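Local atomic coordinates of YfkN protein (Bacillus subtilis subsp. subtilis, PDB entry 3GVE), a protein that belongs to the calcineurin-like phosphoesterase family and holds a manganese and a magnesium ion at neighbouring sites. Residues 12-17 against 242-247; 42-47 against 97-102; 56-61 against 163-168; 230-235 against 270-275. All coordinates share one frame; numbering follows the deposited sequence. Where two conformers were deposited one is given.

Contact 1 of 4, residues 12-17 against 242-247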
loop_
_atom_site.group_PDB
_atom_site.type_symbol
_atom_site.label_atom_id
_atom_site.label_comp_id
_atom_site.label_asym_id
_atom_site.label_seq_id
_atom_site.Cartn_x
_atom_site.Cartn_y
_atom_site.Cartn_z
ATOM N N LEU A 12 19.008 26.106 -14.487
ATOM C CA LEU A 12 17.646 25.620 -14.621
ATOM C C LEU A 12 17.397 24.568 -13.527
ATOM O O LEU A 12 18.199 23.675 -13.339
ATOM C CB LEU A 12 17.469 25.006 -16.015
ATOM C CG LEU A 12 16.117 24.369 -16.315
ATOM C CD1 LEU A 12 15.023 25.432 -16.262
ATOM C CD2 LEU A 12 16.145 23.697 -17.671
ATOM N N SER A 13 16.302 24.707 -12.789
ATOM C CA SER A 13 15.934 23.730 -11.769
ATOM C C SER A 13 14.688 22.992 -12.218
ATOM O O SER A 13 13.773 23.586 -12.750
ATOM C CB SER A 13 15.651 24.421 -10.448
ATOM O OG SER A 13 16.820 24.990 -9.913
ATOM N N ILE A 14 14.666 21.688 -11.998
ATOM C CA ILE A 14 13.496 20.883 -12.309
ATOM C C ILE A 14 13.031 20.238 -11.019
ATOM O O ILE A 14 13.785 19.537 -10.383
ATOM C CB ILE A 14 13.840 19.765 -13.331
ATOM C CG1 ILE A 14 14.425 20.345 -14.626
ATOM C CG2 ILE A 14 12.606 18.928 -13.651
ATOM C CD1 ILE A 14 15.292 19.363 -15.361
ATOM N N LEU A 15 11.787 20.496 -10.648
ATOM C CA LEU A 15 11.178 19.878 -9.463
ATOM C C LEU A 15 10.239 18.770 -9.917
ATOM O O LEU A 15 9.552 18.943 -10.903
ATOM C CB LEU A 15 10.396 20.923 -8.683
ATOM C CG LEU A 15 11.143 22.229 -8.365
ATOM C CD1 LEU A 15 10.225 23.140 -7.559
ATOM C CD2 LEU A 15 12.441 21.969 -7.609
ATOM N N ALA A 16 10.218 17.647 -9.200
ATOM C CA ALA A 16 9.482 16.464 -9.663
ATOM C C ALA A 16 8.751 15.706 -8.575
ATOM O O ALA A 16 9.323 15.438 -7.505
ATOM C CB ALA A 16 10.430 15.496 -10.381
ATOM N N THR A 17 7.504 15.325 -8.876
ATOM C CA THR A 17 6.782 14.369 -7.994
ATOM C C THR A 17 6.618 13.064 -8.728
ATOM O O THR A 17 6.708 13.001 -10.012
ATOM C CB THR A 17 5.424 14.948 -7.582
ATOM O OG1 THR A 17 4.709 15.407 -8.763
ATOM C CG2 THR A 17 5.606 16.110 -6.643
ATOM N N ILE A 242 19.339 12.764 -23.694
ATOM C CA ILE A 242 18.539 13.047 -22.506
ATOM C C ILE A 242 19.412 13.787 -21.508
ATOM O O ILE A 242 20.493 13.344 -21.162
ATOM C CB ILE A 242 18.013 11.764 -21.850
ATOM C CG1 ILE A 242 17.079 11.029 -22.814
ATOM C CG2 ILE A 242 17.302 12.098 -20.532
ATOM C CD1 ILE A 242 16.629 9.626 -22.344
ATOM N N ASP A 243 18.923 14.928 -21.056
ATOM C CA ASP A 243 19.658 15.765 -20.115
ATOM C C ASP A 243 19.296 15.577 -18.642
ATOM O O ASP A 243 20.050 15.968 -17.779
ATOM C CB ASP A 243 19.504 17.230 -20.497
ATOM C CG ASP A 243 19.987 17.489 -21.909
ATOM O OD1 ASP A 243 21.179 17.266 -22.179
ATOM O OD2 ASP A 243 19.168 17.860 -22.748
ATOM N N ALA A 244 18.125 15.001 -18.381
ATOM C CA ALA A 244 17.650 14.782 -17.011
ATOM C C ALA A 244 16.617 13.680 -17.036
ATOM O O ALA A 244 15.835 13.612 -17.956
ATOM C CB ALA A 244 17.033 16.058 -16.476
ATOM N N ILE A 245 16.626 12.852 -15.996
ATOM C CA ILE A 245 15.678 11.747 -15.868
ATOM C C ILE A 245 14.966 11.790 -14.522
ATOM O O ILE A 245 15.593 11.799 -13.479
ATOM C CB ILE A 245 16.374 10.372 -16.019
ATOM C CG1 ILE A 245 17.043 10.264 -17.394
ATOM C CG2 ILE A 245 15.361 9.243 -15.823
ATOM C CD1 ILE A 245 18.035 9.065 -17.512
ATOM N N ILE A 246 13.645 11.810 -14.577
ATOM C CA ILE A 246 12.818 11.591 -13.404
ATOM C C ILE A 246 12.428 10.104 -13.417
ATOM O O ILE A 246 11.926 9.606 -14.412
ATOM C CB ILE A 246 11.545 12.458 -13.422
ATOM C CG1 ILE A 246 11.848 13.927 -13.780
ATOM C CG2 ILE A 246 10.804 12.347 -12.089
ATOM C CD1 ILE A 246 12.953 14.559 -12.977
ATOM N N SER A 247 12.671 9.425 -12.302
ATOM C CA SER A 247 12.403 8.012 -12.176
ATOM C C SER A 247 11.359 7.843 -11.090
ATOM O O SER A 247 11.166 8.671 -10.243
ATOM C CB SER A 247 13.707 7.281 -11.827
ATOM O OG SER A 247 13.529 5.893 -11.617
#
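The two-sheet sandwich at the heart of the calcineurin-like fold closes here, where Ile14 and Ala16 of strand 9-17 meet Ala244 and Ile246 of strand 244-247. The two short strands run nearly parallel, at 19°, with axes 8.2 Å apart at their closest, a spacing of facing sheets and not of neighbours within one sheet. Ala16 CB drops into the branch of Ile246, 3.6 Å from CG2 and 3.7 Å from CD1, so one methyl is held between two arms. Both arms turn that way because chi1 of -47° sets CG2 anti to the backbone N while chi2 of -51° folds CD1 back over the same methyl. Two residues earlier, Ile14 reaches across with the end of its longer branch, CD1 lying 3.9 Å from Ala244 CB. In the metallophosphoesterase sandwich such apolar side chains fill the space between the layers, and here Ile290 of strand 286-297 and Ile212 and Leu214 of strand 210-215 continue the layer around them. Ile14 CG2 also comes within 4.4 Å of Ile246 CD1, a looser touch that joins the two pairs. The side chain of Ile246 lies about 12 Å from each of the bound magnesium and manganese ions.

Contact 2 of 4, residues 42-47 against 97-102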
loop_
_atom_site.group_PDB
_atom_site.type_symbol
_atom_site.label_atom_id
_atom_site.label_comp_id
_atom_site.label_asym_id
_atom_site.label_seq_id
_atom_site.Cartn_x
_atom_site.Cartn_y
_atom_site.Cartn_z
ATOM N N ARG A 42 1.509 18.581 1.561
ATOM C CA ARG A 42 2.800 18.819 2.204
ATOM C C ARG A 42 3.929 18.989 1.192
ATOM O O ARG A 42 4.725 19.872 1.324
ATOM C CB ARG A 42 3.118 17.715 3.225
ATOM C CG ARG A 42 2.270 17.878 4.481
ATOM C CD ARG A 42 2.424 16.746 5.481
ATOM N NE ARG A 42 1.699 17.072 6.716
ATOM C CZ ARG A 42 2.238 17.672 7.766
ATOM N NH1 ARG A 42 3.523 17.991 7.798
ATOM N NH2 ARG A 42 1.479 17.926 8.815
ATOM N N THR A 43 3.963 18.155 0.161
ATOM C CA THR A 43 5.027 18.269 -0.842
ATOM C C THR A 43 5.038 19.647 -1.500
ATOM O O THR A 43 6.087 20.164 -1.827
ATOM C CB THR A 43 4.884 17.195 -1.949
ATOM O OG1 THR A 43 4.252 16.034 -1.415
ATOM C CG2 THR A 43 6.249 16.830 -2.554
ATOM N N ALA A 44 3.852 20.216 -1.676
ATOM C CA ALA A 44 3.701 21.513 -2.307
ATOM C C ALA A 44 4.401 22.627 -1.522
ATOM O O ALA A 44 4.725 23.638 -2.083
ATOM C CB ALA A 44 2.217 21.828 -2.525
ATOM N N GLN A 45 4.647 22.404 -0.232
ATOM C CA GLN A 45 5.391 23.371 0.563
ATOM C C GLN A 45 6.852 23.361 0.146
ATOM O O GLN A 45 7.457 24.403 0.078
ATOM C CB GLN A 45 5.233 23.103 2.068
ATOM C CG GLN A 45 3.784 23.136 2.567
ATOM C CD GLN A 45 3.171 24.514 2.572
ATOM O OE1 GLN A 45 3.099 25.175 1.568
ATOM N NE2 GLN A 45 2.688 24.927 3.735
ATOM N N LEU A 46 7.394 22.182 -0.167
ATOM C CA LEU A 46 8.749 22.104 -0.725
ATOM C C LEU A 46 8.814 22.729 -2.116
ATOM O O LEU A 46 9.785 23.365 -2.469
ATOM C CB LEU A 46 9.249 20.661 -0.809
ATOM C CG LEU A 46 9.396 19.906 0.509
ATOM C CD1 LEU A 46 9.868 18.473 0.234
ATOM C CD2 LEU A 46 10.363 20.616 1.450
ATOM N N ILE A 47 7.767 22.515 -2.902
ATOM C CA ILE A 47 7.709 23.087 -4.250
ATOM C C ILE A 47 7.825 24.624 -4.157
ATOM O O ILE A 47 8.583 25.237 -4.873
ATOM C CB ILE A 47 6.412 22.660 -5.007
ATOM C CG1 ILE A 47 6.438 21.144 -5.308
ATOM C CG2 ILE A 47 6.220 23.506 -6.278
ATOM C CD1 ILE A 47 5.145 20.562 -5.841
ATOM N N ASN A 97 -3.092 21.743 -11.895
ATOM C CA ASN A 97 -3.305 22.958 -12.654
ATOM C C ASN A 97 -3.034 24.149 -11.712
ATOM O O ASN A 97 -2.364 25.111 -12.044
ATOM C CB ASN A 97 -4.722 23.046 -13.219
ATOM C CG ASN A 97 -4.916 22.164 -14.471
ATOM O OD1 ASN A 97 -3.951 21.672 -15.066
ATOM N ND2 ASN A 97 -6.153 22.015 -14.864
ATOM N N ALA A 98 -3.573 24.045 -10.502
ATOM C CA ALA A 98 -3.435 25.111 -9.508
ATOM C C ALA A 98 -1.983 25.296 -9.076
ATOM O O ALA A 98 -1.566 26.394 -8.791
ATOM C CB ALA A 98 -4.334 24.852 -8.304
ATOM N N LEU A 99 -1.222 24.210 -9.034
ATOM C CA LEU A 99 0.209 24.243 -8.697
ATOM C C LEU A 99 1.083 24.578 -9.912
ATOM O O LEU A 99 2.298 24.659 -9.811
ATOM C CB LEU A 99 0.649 22.900 -8.111
ATOM C CG LEU A 99 0.108 22.535 -6.728
ATOM C CD1 LEU A 99 0.540 21.141 -6.312
ATOM C CD2 LEU A 99 0.585 23.566 -5.703
ATOM N N LYS A 100 0.437 24.750 -11.054
ATOM C CA LYS A 100 1.115 25.158 -12.287
ATOM C C LYS A 100 2.216 24.158 -12.696
ATOM O O LYS A 100 3.342 24.525 -12.984
ATOM C CB LYS A 100 1.634 26.607 -12.177
ATOM C CG LYS A 100 0.491 27.600 -12.004
ATOM C CD LYS A 100 1.003 29.026 -11.878
ATOM C CE LYS A 100 -0.151 29.986 -11.638
ATOM N NZ LYS A 100 0.193 31.372 -12.098
ATOM N N TYR A 101 1.862 22.878 -12.733
ATOM C CA TYR A 101 2.762 21.880 -13.312
ATOM C C TYR A 101 3.033 22.218 -14.776
ATOM O O TYR A 101 2.164 22.721 -15.468
ATOM C CB TYR A 101 2.158 20.488 -13.210
ATOM C CG TYR A 101 2.514 19.781 -11.922
ATOM C CD1 TYR A 101 1.881 20.118 -10.728
ATOM C CD2 TYR A 101 3.486 18.790 -11.896
ATOM C CE1 TYR A 101 2.205 19.477 -9.545
ATOM C CE2 TYR A 101 3.815 18.130 -10.707
ATOM C CZ TYR A 101 3.182 18.500 -9.538
ATOM O OH TYR A 101 3.476 17.885 -8.352
ATOM N N ASP A 102 4.245 21.920 -15.220
ATOM C CA ASP A 102 4.646 22.151 -16.611
ATOM C C ASP A 102 4.470 20.917 -17.513
ATOM O O ASP A 102 4.340 21.056 -18.710
ATOM C CB ASP A 102 6.095 22.643 -16.661
ATOM C CG ASP A 102 6.280 23.975 -15.954
ATOM O OD1 ASP A 102 5.775 24.976 -16.466
ATOM O OD2 ASP A 102 6.901 23.989 -14.894
#
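Helix 40-53 passes the C-terminal end of helix 91-98, and the backbones come closest at Ala44 and Leu99, whose CA atoms are 7.8 Å apart. At Lys100 the chain leaves helical geometry with a positive phi of 59°, in a Schellman motif whose Lys100 N bonds to Asn97 O at 3.0 Å, and after it the hydroxyl end of Tyr101 comes near helix 40-53. Leu99 leads with its forked end: CD2 sits 4.0 Å from Ala44 CB and CD1 4.2 Å from it, so the small methyl is met by both prongs. The same CD1 lies at the edge of the Tyr101 ring, in its plane, so the leucine methyl abuts the ring edge within its own segment. One turn along the helix, Ile47 extends its longer branch, chi2 171°, and brings CD1 to 4.0 Å from Tyr101 OH, the two side chains crossing at about a right angle. That hydroxyl has its polar partner in Thr17 OG1, so the isoleucine packs beside a group already hydrogen-bonded at the end of strand 9-17. Val324 of helix 322-340 covers both Ala44 and Leu99, while Leu59 lies against Ile47 and Tyr101. The arrangement is that of the helical layer flanking one outer face of a calcineurin-like sandwich, where helices pack on each other and on the sheet containing strands 9-17 and 57-61.

Contact 3 of 4, residues 56-61 against 163-168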
loop_
_atom_site.group_PDB
_atom_site.type_symbol
_atom_site.label_atom_id
_atom_site.label_comp_id
_atom_site.label_asym_id
_atom_site.label_seq_id
_atom_site.Cartn_x
_atom_site.Cartn_y
_atom_site.Cartn_z
ATOM N N ASN A 56 14.095 30.244 -12.698
ATOM C CA ASN A 56 14.094 29.268 -13.784
ATOM C C ASN A 56 13.761 27.884 -13.245
ATOM O O ASN A 56 14.600 27.026 -13.174
ATOM C CB ASN A 56 15.461 29.210 -14.491
ATOM C CG ASN A 56 15.981 30.568 -14.941
ATOM O OD1 ASN A 56 15.273 31.385 -15.494
ATOM N ND2 ASN A 56 17.256 30.761 -14.742
ATOM N N THR A 57 12.516 27.685 -12.855
ATOM C CA THR A 57 12.097 26.419 -12.253
ATOM C C THR A 57 10.927 25.800 -13.005
ATOM O O THR A 57 9.907 26.442 -13.268
ATOM C CB THR A 57 11.753 26.604 -10.754
ATOM O OG1 THR A 57 12.936 26.985 -10.048
ATOM C CG2 THR A 57 11.235 25.310 -10.152
ATOM N N LEU A 58 11.097 24.536 -13.354
ATOM C CA LEU A 58 10.053 23.737 -13.961
ATOM C C LEU A 58 9.542 22.741 -12.934
ATOM O O LEU A 58 10.280 22.360 -12.047
ATOM C CB LEU A 58 10.617 22.984 -15.167
ATOM C CG LEU A 58 11.262 23.882 -16.224
ATOM C CD1 LEU A 58 11.962 22.991 -17.238
ATOM C CD2 LEU A 58 10.197 24.779 -16.894
ATOM N N LEU A 59 8.288 22.323 -13.094
ATOM C CA LEU A 59 7.642 21.381 -12.193
ATOM C C LEU A 59 6.955 20.278 -13.010
ATOM O O LEU A 59 6.139 20.534 -13.861
ATOM C CB LEU A 59 6.639 22.122 -11.305
ATOM C CG LEU A 59 5.728 21.251 -10.424
ATOM C CD1 LEU A 59 6.536 20.469 -9.379
ATOM C CD2 LEU A 59 4.688 22.147 -9.739
ATOM N N VAL A 60 7.328 19.041 -12.725
ATOM C CA VAL A 60 6.828 17.888 -13.488
ATOM C C VAL A 60 6.357 16.771 -12.578
ATOM O O VAL A 60 6.842 16.605 -11.477
ATOM C CB VAL A 60 7.915 17.340 -14.460
ATOM C CG1 VAL A 60 8.371 18.458 -15.415
ATOM C CG2 VAL A 60 9.108 16.773 -13.706
ATOM N N ASP A 61 5.391 16.017 -13.068
ATOM C CA ASP A 61 4.944 14.807 -12.376
ATOM C C ASP A 61 5.286 13.576 -13.192
ATOM O O ASP A 61 5.201 13.600 -14.409
ATOM C CB ASP A 61 3.443 14.823 -12.127
ATOM C CG ASP A 61 3.000 13.634 -11.307
ATOM O OD1 ASP A 61 3.306 13.576 -10.104
ATOM O OD2 ASP A 61 2.400 12.735 -11.884
ATOM N N VAL A 163 15.432 29.055 -24.493
ATOM C CA VAL A 163 15.853 27.662 -24.428
ATOM C C VAL A 163 14.642 26.761 -24.677
ATOM O O VAL A 163 13.628 26.904 -24.025
ATOM C CB VAL A 163 16.479 27.341 -23.049
ATOM C CG1 VAL A 163 16.940 25.881 -22.979
ATOM C CG2 VAL A 163 17.636 28.303 -22.763
ATOM N N LYS A 164 14.751 25.862 -25.647
ATOM C CA LYS A 164 13.615 24.951 -25.963
ATOM C C LYS A 164 13.768 23.683 -25.116
ATOM O O LYS A 164 14.744 22.988 -25.203
ATOM C CB LYS A 164 13.601 24.626 -27.405
ATOM C CG LYS A 164 12.936 25.644 -28.279
ATOM C CD LYS A 164 12.947 25.237 -29.788
ATOM C CE LYS A 164 12.473 26.446 -30.647
ATOM N NZ LYS A 164 12.018 25.877 -31.928
ATOM N N VAL A 165 12.789 23.502 -24.236
ATOM C CA VAL A 165 12.753 22.345 -23.326
ATOM C C VAL A 165 11.746 21.358 -23.841
ATOM O O VAL A 165 10.566 21.694 -24.077
ATOM C CB VAL A 165 12.372 22.796 -21.910
ATOM C CG1 VAL A 165 12.396 21.634 -20.897
ATOM C CG2 VAL A 165 13.387 23.866 -21.434
ATOM N N GLY A 166 12.170 20.133 -23.974
ATOM C CA GLY A 166 11.331 19.029 -24.388
ATOM C C GLY A 166 11.011 18.060 -23.262
ATOM O O GLY A 166 11.892 17.823 -22.404
ATOM N N TYR A 167 9.823 17.509 -23.243
ATOM C CA TYR A 167 9.485 16.478 -22.287
ATOM C C TYR A 167 9.075 15.250 -23.072
ATOM O O TYR A 167 8.306 15.342 -24.012
ATOM C CB TYR A 167 8.318 16.923 -21.413
ATOM C CG TYR A 167 8.532 18.240 -20.686
ATOM C CD1 TYR A 167 9.100 18.287 -19.421
ATOM C CD2 TYR A 167 8.141 19.436 -21.272
ATOM C CE1 TYR A 167 9.284 19.501 -18.770
ATOM C CE2 TYR A 167 8.309 20.644 -20.622
ATOM C CZ TYR A 167 8.877 20.670 -19.374
ATOM O OH TYR A 167 9.035 21.882 -18.735
ATOM N N ILE A 168 9.572 14.106 -22.635
ATOM C CA ILE A 168 9.187 12.813 -23.184
ATOM C C ILE A 168 8.882 11.891 -22.010
ATOM O O ILE A 168 9.507 11.988 -20.975
ATOM C CB ILE A 168 10.315 12.217 -24.081
ATOM C CG1 ILE A 168 9.862 10.911 -24.755
ATOM C CG2 ILE A 168 11.627 12.018 -23.294
ATOM C CD1 ILE A 168 10.819 10.416 -25.874
#
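Leu58 and Tyr167 both start with CG anti to their own carbonyl carbon, chi1 -56° in each, and from facing strands these torsions send the leucine fork and the phenol into the same layer. That layer is the interior of the calcineurin-like β-sandwich: strand 57-61 borders one sheet, strand 160-170 belongs to the other, and the two run almost parallel, at 9°, with axes 10.5 Å apart. The long side chains span this gap. Tyr167 OH fits into the fork of Leu58, 3.5 Å from CD1 and 3.6 Å from CD2, the two side chains meeting at a slant. Those are packing contacts of a polar atom with methyls. Two residues on, Val60 offers one branch to the same ring, approaching it obliquely. Leu58 also points the end of its chain at Val165, and the two meet tip to tip with CD1 3.9 Å from Val165 CG1. A single leucine methyl is thus shared between a valine and a tyrosine that alternate along the opposite strand, with Gly166 between them. Ile212 of strand 210-215 packs against both Val165 and Tyr167, and Val147 and Asn149 of strand 146-154 also touch the tyrosine. On the ring itself, the closest carbon to Val60 CG1 is Tyr167 CE1, at 3.6 Å, with Tyr167 CD1 following at 4.1 Å.

Contact 4 of 4, residues 230-235 against 270-275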
loop_
_atom_site.group_PDB
_atom_site.type_symbol
_atom_site.label_atom_id
_atom_site.label_comp_id
_atom_site.label_asym_id
_atom_site.label_seq_id
_atom_site.Cartn_x
_atom_site.Cartn_y
_atom_site.Cartn_z
ATOM N N ASN A 230 12.067 -1.984 -15.247
ATOM C CA ASN A 230 12.805 -0.933 -14.550
ATOM C C ASN A 230 14.071 -0.589 -15.330
ATOM O O ASN A 230 15.114 -1.159 -15.116
ATOM C CB ASN A 230 13.099 -1.381 -13.108
ATOM C CG ASN A 230 11.834 -1.420 -12.263
ATOM O OD1 ASN A 230 11.159 -0.420 -12.108
ATOM N ND2 ASN A 230 11.512 -2.588 -11.724
ATOM N N ALA A 231 13.927 0.365 -16.231
ATOM C CA ALA A 231 14.864 0.571 -17.320
ATOM C C ALA A 231 15.718 1.832 -17.261
ATOM O O ALA A 231 16.353 2.154 -18.238
ATOM C CB ALA A 231 14.098 0.535 -18.667
ATOM N N VAL A 232 15.718 2.547 -16.140
ATOM C CA VAL A 232 16.463 3.808 -16.064
ATOM C C VAL A 232 17.967 3.669 -16.379
ATOM O O VAL A 232 18.540 4.503 -17.047
ATOM C CB VAL A 232 16.256 4.514 -14.713
ATOM C CG1 VAL A 232 17.268 5.670 -14.566
ATOM C CG2 VAL A 232 14.816 5.050 -14.622
ATOM N N PHE A 233 18.601 2.620 -15.874
ATOM C CA PHE A 233 20.028 2.429 -16.154
ATOM C C PHE A 233 20.263 2.342 -17.662
ATOM O O PHE A 233 21.200 2.895 -18.178
ATOM C CB PHE A 233 20.548 1.170 -15.457
ATOM C CG PHE A 233 22.020 0.932 -15.654
ATOM C CD1 PHE A 233 22.957 1.467 -14.787
ATOM C CD2 PHE A 233 22.455 0.152 -16.706
ATOM C CE1 PHE A 233 24.329 1.219 -14.982
ATOM C CE2 PHE A 233 23.818 -0.097 -16.900
ATOM C CZ PHE A 233 24.747 0.435 -16.034
ATOM N N ASP A 234 19.392 1.618 -18.347
ATOM C CA ASP A 234 19.484 1.468 -19.795
ATOM C C ASP A 234 19.161 2.750 -20.568
ATOM O O ASP A 234 19.808 3.051 -21.551
ATOM C CB ASP A 234 18.628 0.279 -20.243
ATOM C CG ASP A 234 19.011 -1.000 -19.513
ATOM O OD1 ASP A 234 20.193 -1.354 -19.507
ATOM O OD2 ASP A 234 18.142 -1.593 -18.908
ATOM N N LEU A 235 18.168 3.503 -20.107
ATOM C CA LEU A 235 17.925 4.822 -20.663
ATOM C C LEU A 235 19.173 5.697 -20.560
ATOM O O LEU A 235 19.566 6.353 -21.508
ATOM C CB LEU A 235 16.793 5.509 -19.918
ATOM C CG LEU A 235 15.396 5.242 -20.441
ATOM C CD1 LEU A 235 14.401 5.923 -19.491
ATOM C CD2 LEU A 235 15.207 5.779 -21.885
ATOM N N GLY A 270 24.280 12.620 -7.815
ATOM C CA GLY A 270 22.988 12.066 -8.219
ATOM C C GLY A 270 22.891 11.832 -9.682
ATOM O O GLY A 270 21.885 12.274 -10.307
ATOM N N THR A 271 23.857 11.173 -10.287
ATOM C CA THR A 271 23.865 10.901 -11.731
ATOM C C THR A 271 24.041 9.441 -12.114
ATOM O O THR A 271 24.667 8.695 -11.356
ATOM C CB THR A 271 24.975 11.783 -12.462
ATOM O OG1 THR A 271 26.235 11.417 -11.914
ATOM C CG2 THR A 271 24.762 13.251 -12.348
ATOM N N ILE A 272 23.560 9.084 -13.282
ATOM C CA ILE A 272 23.826 7.773 -13.847
ATOM C C ILE A 272 24.337 8.061 -15.257
ATOM O O ILE A 272 23.669 8.715 -16.038
ATOM C CB ILE A 272 22.560 6.877 -13.880
ATOM C CG1 ILE A 272 21.911 6.791 -12.489
ATOM C CG2 ILE A 272 22.921 5.477 -14.428
ATOM C CD1 ILE A 272 20.651 5.939 -12.456
ATOM N N ASN A 273 25.543 7.577 -15.537
ATOM C CA ASN A 273 26.242 7.884 -16.784
ATOM C C ASN A 273 26.289 9.381 -17.045
ATOM O O ASN A 273 26.153 9.819 -18.165
ATOM C CB ASN A 273 25.632 7.143 -17.977
ATOM C CG ASN A 273 26.512 7.210 -19.215
ATOM O OD1 ASN A 273 27.728 7.296 -19.122
ATOM N ND2 ASN A 273 25.892 7.188 -20.369
ATOM N N GLY A 274 26.469 10.153 -15.984
ATOM C CA GLY A 274 26.635 11.587 -16.099
ATOM C C GLY A 274 25.352 12.375 -16.222
ATOM O O GLY A 274 25.402 13.568 -16.315
ATOM N N ILE A 275 24.214 11.698 -16.207
ATOM C CA ILE A 275 22.913 12.357 -16.329
ATOM C C ILE A 275 22.246 12.393 -14.966
ATOM O O ILE A 275 22.187 11.369 -14.316
ATOM C CB ILE A 275 22.019 11.570 -17.304
ATOM C CG1 ILE A 275 22.659 11.565 -18.699
ATOM C CG2 ILE A 275 20.600 12.144 -17.364
ATOM C CD1 ILE A 275 21.992 10.624 -19.693
#
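The first turn of helix 232-238, with Ala231 at its N-cap position, lies beside a type I' β turn that runs from Ile272 to Ile275, and the CA atoms of Phe233 and Ile272 come within 7.0 Å. The turn is closed by a pair of backbone bonds, Ile272 N to Ile275 O at 2.9 Å and Ile275 N to Ile272 O at 3.0 Å, making a tight hairpin between strands 271-272 and 275-280. Just before it, Gly270 and Thr271 both face Asn266 in a G1 β bulge. From this hairpin Ile272 alone carries the contact, using its two branches on two consecutive helix residues. Its longer branch is fully extended, chi2 179°, and puts CD1 4.0 Å from Val232 CG1. The shorter one, CG2, comes obliquely to the Phe233 ring and lies 4.0 Å from CD1 of that residue. Each helix side chain crosses the isoleucine at about a right angle. Phe265 lies against Ile272 as well, while Val232 also touches Ser247 of strand 244-247. Beside this packing, Asn273 ND2 of the turn is hydrogen-bonded to Ala236 O, further along the helix. Between the two segments themselves the grip is wholly apolar, so it probably rests on shape and burial, while hydrogen bonds within each segment keep the helix turn and the hairpin in form.

From the N terminus, strand 9-17 supplies the first half of contact 1, whose partner comes 225 residues later and closes the widest loop. Contacts 2 and 3 both lie within that loop and cross each other, since 56-61 falls between the halves of contact 2 and 97-102 between those of contact 3. Contact 4 opens after both have closed and crosses contact 1, with 242-247 between its halves. Contacts 1 and 3 join the two sheets, their centres 8 Å apart; contact 2 belongs to the flanking helices, contact 4 to a helix and hairpin across the chain's centre from contact 2. Thr17 OG1 links contact 1 to Tyr101 and Asp61.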